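Local coordinates for thioesterase domain-containing protein (Pseudomonas aeruginosa, PDB 3F1T), which probably hydrolyses acyl-CoA thioesters, as a hotdog-fold enzyme of the PaaI-like thioesterase family, though its natural substrate is not established, at residues 74-86 / 127-139. Sequence-based numbering, arbitrary orientation.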
loop_
_atom_site.group_PDB
_atom_site.type_symbol
_atom_site.label_atom_id
_atom_site.label_comp_id
_atom_site.label_asym_id
_atom_site.label_seq_id
_atom_site.Cartn_x
_atom_site.Cartn_y
_atom_site.Cartn_z
ATOM N N VAL B 74 -17.498 -15.495 2.850
ATOM C CA VAL B 74 -17.357 -16.187 1.575
ATOM C C VAL B 74 -16.923 -17.638 1.681
ATOM O O VAL B 74 -16.894 -18.342 0.682
ATOM C CB VAL B 74 -16.417 -15.454 0.603
ATOM C CG1 VAL B 74 -17.016 -14.119 0.195
ATOM C CG2 VAL B 74 -15.022 -15.289 1.213
ATOM N N LEU B 75 -16.433 -18.037 2.843
ATOM C CA LEU B 75 -15.943 -19.391 3.006
ATOM C C LEU B 75 -17.047 -20.290 3.515
ATOM O O LEU B 75 -17.838 -19.885 4.367
ATOM C CB LEU B 75 -14.747 -19.420 3.949
ATOM C CG LEU B 75 -13.536 -18.663 3.408
ATOM C CD1 LEU B 75 -12.363 -18.774 4.357
ATOM C CD2 LEU B 75 -13.167 -19.206 2.025
ATOM N N PRO B 76 -17.166 -21.485 2.916
ATOM C CA PRO B 76 -18.142 -22.470 3.367
ATOM C C PRO B 76 -17.813 -23.028 4.751
ATOM O O PRO B 76 -18.704 -23.172 5.588
ATOM C CB PRO B 76 -18.071 -23.566 2.291
ATOM C CG PRO B 76 -16.746 -23.371 1.607
ATOM C CD PRO B 76 -16.484 -21.893 1.674
ATOM N N ASP B 77 -16.533 -23.216 5.037
ATOM C CA ASP B 77 -16.136 -23.746 6.333
ATOM C C ASP B 77 -15.435 -22.704 7.183
ATOM O O ASP B 77 -14.828 -21.779 6.664
ATOM C CB ASP B 77 -15.240 -24.964 6.147
ATOM C CG ASP B 77 -15.843 -25.970 5.210
ATOM O OD1 ASP B 77 -16.947 -26.477 5.524
ATOM O OD2 ASP B 77 -15.307 -26.125 4.088
ATOM N N PHE B 78 -15.574 -22.829 8.497
ATOM C CA PHE B 78 -14.822 -22.001 9.424
ATOM C C PHE B 78 -13.333 -22.244 9.233
ATOM O O PHE B 78 -12.860 -23.384 9.290
ATOM C CB PHE B 78 -15.238 -22.290 10.871
ATOM C CG PHE B 78 -14.481 -21.484 11.898
ATOM C CD1 PHE B 78 -14.113 -20.174 11.638
ATOM C CD2 PHE B 78 -14.147 -22.029 13.121
ATOM C CE1 PHE B 78 -13.349 -19.455 12.559
ATOM C CE2 PHE B 78 -13.497 -21.272 14.090
ATOM C CZ PHE B 78 -13.097 -19.986 13.809
ATOM N N GLU B 79 -12.599 -21.166 8.975
ATOM C CA GLU B 79 -11.152 -21.213 9.064
ATOM C C GLU B 79 -10.564 -19.832 9.330
ATOM O O GLU B 79 -11.216 -18.805 9.107
ATOM C CB GLU B 79 -10.558 -21.825 7.796
ATOM C CG GLU B 79 -10.903 -21.081 6.526
ATOM C CD GLU B 79 -10.213 -21.651 5.304
ATOM O OE1 GLU B 79 -8.995 -21.420 5.145
ATOM O OE2 GLU B 79 -10.901 -22.290 4.479
ATOM N N ILE B 80 -9.366 -19.817 9.899
ATOM C CA ILE B 80 -8.665 -18.566 10.174
ATOM C C ILE B 80 -7.612 -18.324 9.099
ATOM O O ILE B 80 -6.787 -19.202 8.830
ATOM C CB ILE B 80 -8.008 -18.603 11.558
ATOM C CG1 ILE B 80 -9.090 -18.636 12.645
ATOM C CG2 ILE B 80 -7.028 -17.448 11.729
ATOM C CD1 ILE B 80 -8.623 -19.203 13.969
ATOM N N CYS B 81 -7.734 -17.191 8.405
ATOM C CA CYS B 81 -6.948 -16.900 7.194
ATOM C C CYS B 81 -5.876 -15.850 7.492
ATOM O O CYS B 81 -6.196 -14.697 7.788
ATOM C CB CYS B 81 -7.860 -16.380 6.071
ATOM S SG CYS B 81 -9.025 -17.569 5.374
ATOM N N PRO B 82 -4.597 -16.253 7.442
ATOM C CA PRO B 82 -3.474 -15.345 7.675
ATOM C C PRO B 82 -3.434 -14.156 6.714
ATOM O O PRO B 82 -3.660 -14.309 5.521
ATOM C CB PRO B 82 -2.247 -16.234 7.462
ATOM C CG PRO B 82 -2.744 -17.627 7.692
ATOM C CD PRO B 82 -4.154 -17.638 7.192
ATOM N N THR B 83 -3.143 -12.975 7.262
ATOM C CA THR B 83 -2.955 -11.746 6.485
ATOM C C THR B 83 -1.738 -11.870 5.568
ATOM O O THR B 83 -0.709 -12.431 5.960
ATOM C CB THR B 83 -2.779 -10.545 7.432
ATOM O OG1 THR B 83 -3.879 -10.512 8.353
ATOM C CG2 THR B 83 -2.730 -9.211 6.661
ATOM N N LEU B 84 -1.924 -11.508 4.302
ATOM C CA LEU B 84 -0.821 -11.424 3.346
ATOM C C LEU B 84 -0.366 -9.972 3.155
ATOM O O LEU B 84 0.829 -9.700 3.016
ATOM C CB LEU B 84 -1.233 -12.020 1.991
ATOM C CG LEU B 84 -1.572 -13.513 2.020
ATOM C CD1 LEU B 84 -2.061 -14.003 0.679
ATOM C CD2 LEU B 84 -0.394 -14.313 2.492
ATOM N N ASP B 85 -1.334 -9.057 3.087
ATOM C CA ASP B 85 -1.073 -7.643 2.781
ATOM C C ASP B 85 -2.191 -6.806 3.376
ATOM O O ASP B 85 -3.349 -7.229 3.400
ATOM C CB ASP B 85 -1.017 -7.408 1.270
ATOM C CG ASP B 85 0.025 -8.272 0.588
ATOM O OD1 ASP B 85 -0.360 -9.315 -0.017
ATOM O OD2 ASP B 85 1.228 -7.894 0.634
ATOM N N LEU B 86 -1.812 -5.703 4.012
ATOM C CA LEU B 86 -2.791 -4.762 4.534
ATOM C C LEU B 86 -2.349 -3.349 4.207
ATOM O O LEU B 86 -1.177 -3.001 4.396
ATOM C CB LEU B 86 -2.945 -4.957 6.040
ATOM C CG LEU B 86 -4.161 -4.348 6.744
ATOM C CD1 LEU B 86 -5.398 -5.159 6.428
ATOM C CD2 LEU B 86 -3.905 -4.314 8.252
ATOM N N GLN B 127 -18.465 9.522 5.744
ATOM C CA GLN B 127 -17.165 10.184 5.737
ATOM C C GLN B 127 -16.189 9.375 6.567
ATOM O O GLN B 127 -15.971 9.676 7.738
ATOM C CB GLN B 127 -17.269 11.602 6.299
ATOM C CG GLN B 127 -18.376 12.429 5.676
ATOM C CD GLN B 127 -19.470 12.768 6.673
ATOM O OE1 GLN B 127 -19.190 13.084 7.837
ATOM N NE2 GLN B 127 -20.730 12.716 6.215
ATOM N N PRO B 128 -15.734 8.247 6.017
ATOM C CA PRO B 128 -14.956 7.309 6.808
ATOM C C PRO B 128 -13.628 7.891 7.275
ATOM O O PRO B 128 -13.111 8.835 6.678
ATOM C CB PRO B 128 -14.731 6.133 5.853
ATOM C CG PRO B 128 -15.136 6.618 4.495
ATOM C CD PRO B 128 -16.143 7.683 4.719
ATOM N N ILE B 129 -13.144 7.381 8.397
ATOM C CA ILE B 129 -11.885 7.802 8.980
ATOM C C ILE B 129 -10.701 7.295 8.154
ATOM O O ILE B 129 -9.719 7.998 7.971
ATOM C CB ILE B 129 -11.748 7.237 10.393
ATOM C CG1 ILE B 129 -12.780 7.857 11.322
ATOM C CG2 ILE B 129 -10.369 7.485 10.940
ATOM C CD1 ILE B 129 -12.810 7.178 12.654
ATOM N N ALA B 130 -10.835 6.084 7.622
ATOM C CA ALA B 130 -9.721 5.384 6.990
ATOM C C ALA B 130 -10.260 4.363 5.999
ATOM O O ALA B 130 -11.294 3.747 6.235
ATOM C CB ALA B 130 -8.856 4.684 8.053
ATOM N N HIS B 131 -9.556 4.201 4.882
ATOM C CA HIS B 131 -9.825 3.134 3.925
ATOM C C HIS B 131 -8.795 2.028 4.084
ATOM O O HIS B 131 -7.618 2.298 4.326
ATOM C CB HIS B 131 -9.780 3.691 2.504
ATOM C CG HIS B 131 -10.999 4.479 2.128
ATOM N ND1 HIS B 131 -11.038 5.856 2.201
ATOM C CD2 HIS B 131 -12.275 4.081 1.910
ATOM C CE1 HIS B 131 -12.263 6.277 1.947
ATOM N NE2 HIS B 131 -13.035 5.220 1.771
ATOM N N VAL B 132 -9.214 0.790 3.824
ATOM C CA VAL B 132 -8.382 -0.384 4.087
ATOM C C VAL B 132 -8.606 -1.403 2.987
ATOM O O VAL B 132 -9.743 -1.606 2.551
ATOM C CB VAL B 132 -8.768 -1.056 5.429
ATOM C CG1 VAL B 132 -7.815 -2.176 5.747
ATOM C CG2 VAL B 132 -8.757 -0.044 6.522
ATOM N N VAL B 133 -7.524 -2.040 2.543
ATOM C CA VAL B 133 -7.607 -3.174 1.613
ATOM C C VAL B 133 -6.614 -4.206 2.114
ATOM O O VAL B 133 -5.536 -3.849 2.601
ATOM C CB VAL B 133 -7.215 -2.744 0.178
ATOM C CG1 VAL B 133 -7.121 -3.941 -0.715
ATOM C CG2 VAL B 133 -8.230 -1.749 -0.378
ATOM N N GLY B 134 -7.043 -5.460 2.170
ATOM C CA GLY B 134 -6.133 -6.527 2.566
ATOM C C GLY B 134 -6.337 -7.792 1.762
ATOM O O GLY B 134 -7.366 -7.964 1.115
ATOM N N ALA B 135 -5.360 -8.684 1.832
ATOM C CA ALA B 135 -5.431 -9.972 1.151
ATOM C C ALA B 135 -5.082 -11.034 2.163
ATOM O O ALA B 135 -4.235 -10.820 3.030
ATOM C CB ALA B 135 -4.444 -10.015 -0.010
ATOM N N PHE B 136 -5.739 -12.180 2.056
ATOM C CA PHE B 136 -5.695 -13.176 3.100
ATOM C C PHE B 136 -5.478 -14.545 2.492
ATOM O O PHE B 136 -6.036 -14.867 1.442
ATOM C CB PHE B 136 -6.997 -13.134 3.914
ATOM C CG PHE B 136 -7.121 -11.909 4.772
ATOM C CD1 PHE B 136 -6.583 -11.888 6.049
ATOM C CD2 PHE B 136 -7.652 -10.738 4.253
ATOM C CE1 PHE B 136 -6.551 -10.712 6.782
ATOM C CE2 PHE B 136 -7.622 -9.564 4.973
ATOM C CZ PHE B 136 -7.093 -9.553 6.248
HETATM N N MSE B 137 -4.754 -15.392 3.207
HETATM C CA MSE B 137 -4.408 -16.701 2.685
HETATM C C MSE B 137 -5.377 -17.774 3.172
HETATM O O MSE B 137 -5.516 -17.978 4.368
HETATM C CB MSE B 137 -2.996 -17.050 3.128
HETATM C CG MSE B 137 -2.571 -18.437 2.733
HETATM SE SE MSE B 137 -1.649 -18.437 1.019
HETATM C CE MSE B 137 0.186 -18.597 1.687
ATOM N N ARG B 138 -6.101 -18.406 2.254
ATOM C CA ARG B 138 -6.814 -19.635 2.584
ATOM C C ARG B 138 -5.819 -20.761 2.782
ATOM O O ARG B 138 -5.254 -21.272 1.813
ATOM C CB ARG B 138 -7.778 -20.023 1.469
ATOM C CG ARG B 138 -8.887 -19.031 1.264
ATOM C CD ARG B 138 -9.568 -19.255 -0.068
ATOM N NE ARG B 138 -10.439 -20.421 -0.031
ATOM C CZ ARG B 138 -11.331 -20.717 -0.970
ATOM N NH1 ARG B 138 -11.459 -19.943 -2.040
ATOM N NH2 ARG B 138 -12.075 -21.805 -0.849
HETATM N N MSE B 139 -5.641 -21.187 4.027
HETATM C CA MSE B 139 -4.736 -22.296 4.327
HETATM C C MSE B 139 -5.314 -23.675 3.971
HETATM O O MSE B 139 -6.523 -23.854 3.774
HETATM C CB MSE B 139 -4.309 -22.259 5.800
HETATM C CG MSE B 139 -3.474 -21.041 6.180
HETATM SE SE MSE B 139 -1.908 -20.751 5.018
HETATM C CE MSE B 139 -1.238 -22.618 4.862
HETATM O O HOH W 1 -10.589 -22.376 1.852
#
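Phe136 lies flank to flank with Thr83, both pointing to the face of the sheet that packs on helix 56-70, the central helix of the hotdog fold. The ring fills the hollow between Cys81 and Thr83: Cys81 O meets its edge at CD1 (3.3 Å), and Thr83 OG1 comes obliquely to CE1. Threonine is slim enough to lie beside the ring, and its OG1 hydrogen-bonds to Asp64 OD1 of the helix. Strand 83-86 runs antiparallel to strand 130-137. Met137 N to Pro82 O, with an N-H...O angle of 165°, starts the pairing, and Ala135 N to Asp85 O (2.9 Å) continues it.

Between them a classic beta bulge sets Leu84 and Asp85 against one residue, Ala135, whose O takes a short bond from Leu84 N (2.7 Å) and a weak one from Asp85 N. The bulge puts Leu84 on the outer side, where CD2 packs on Met137 CB (3.8 Å) and both side chains touch Arg108 of a neighbouring subunit. Gly134, without a side chain, lets Leu86 CD1 bend over the backbone, with CG anti to N (chi1 -164°), to reach Val132 CG1 (3.9 Å).

Beyond the paired strands, Pro82 CD and CG meet Met139 CG, the side chains crossing at about a right angle, while Leu75 CD2 lies over one face of the Arg138 guanidinium, 3.6 Å from NE. Arg138 NH1 bonds to Thr110 O. The chemistry thus divides: the inner face is mostly apolar, Thr83 tying it to the helix, while one water donates to Glu79 OE2 and accepts from Arg138 NE, bridging charges not in direct contact (OE2 to NE 4.9 Å).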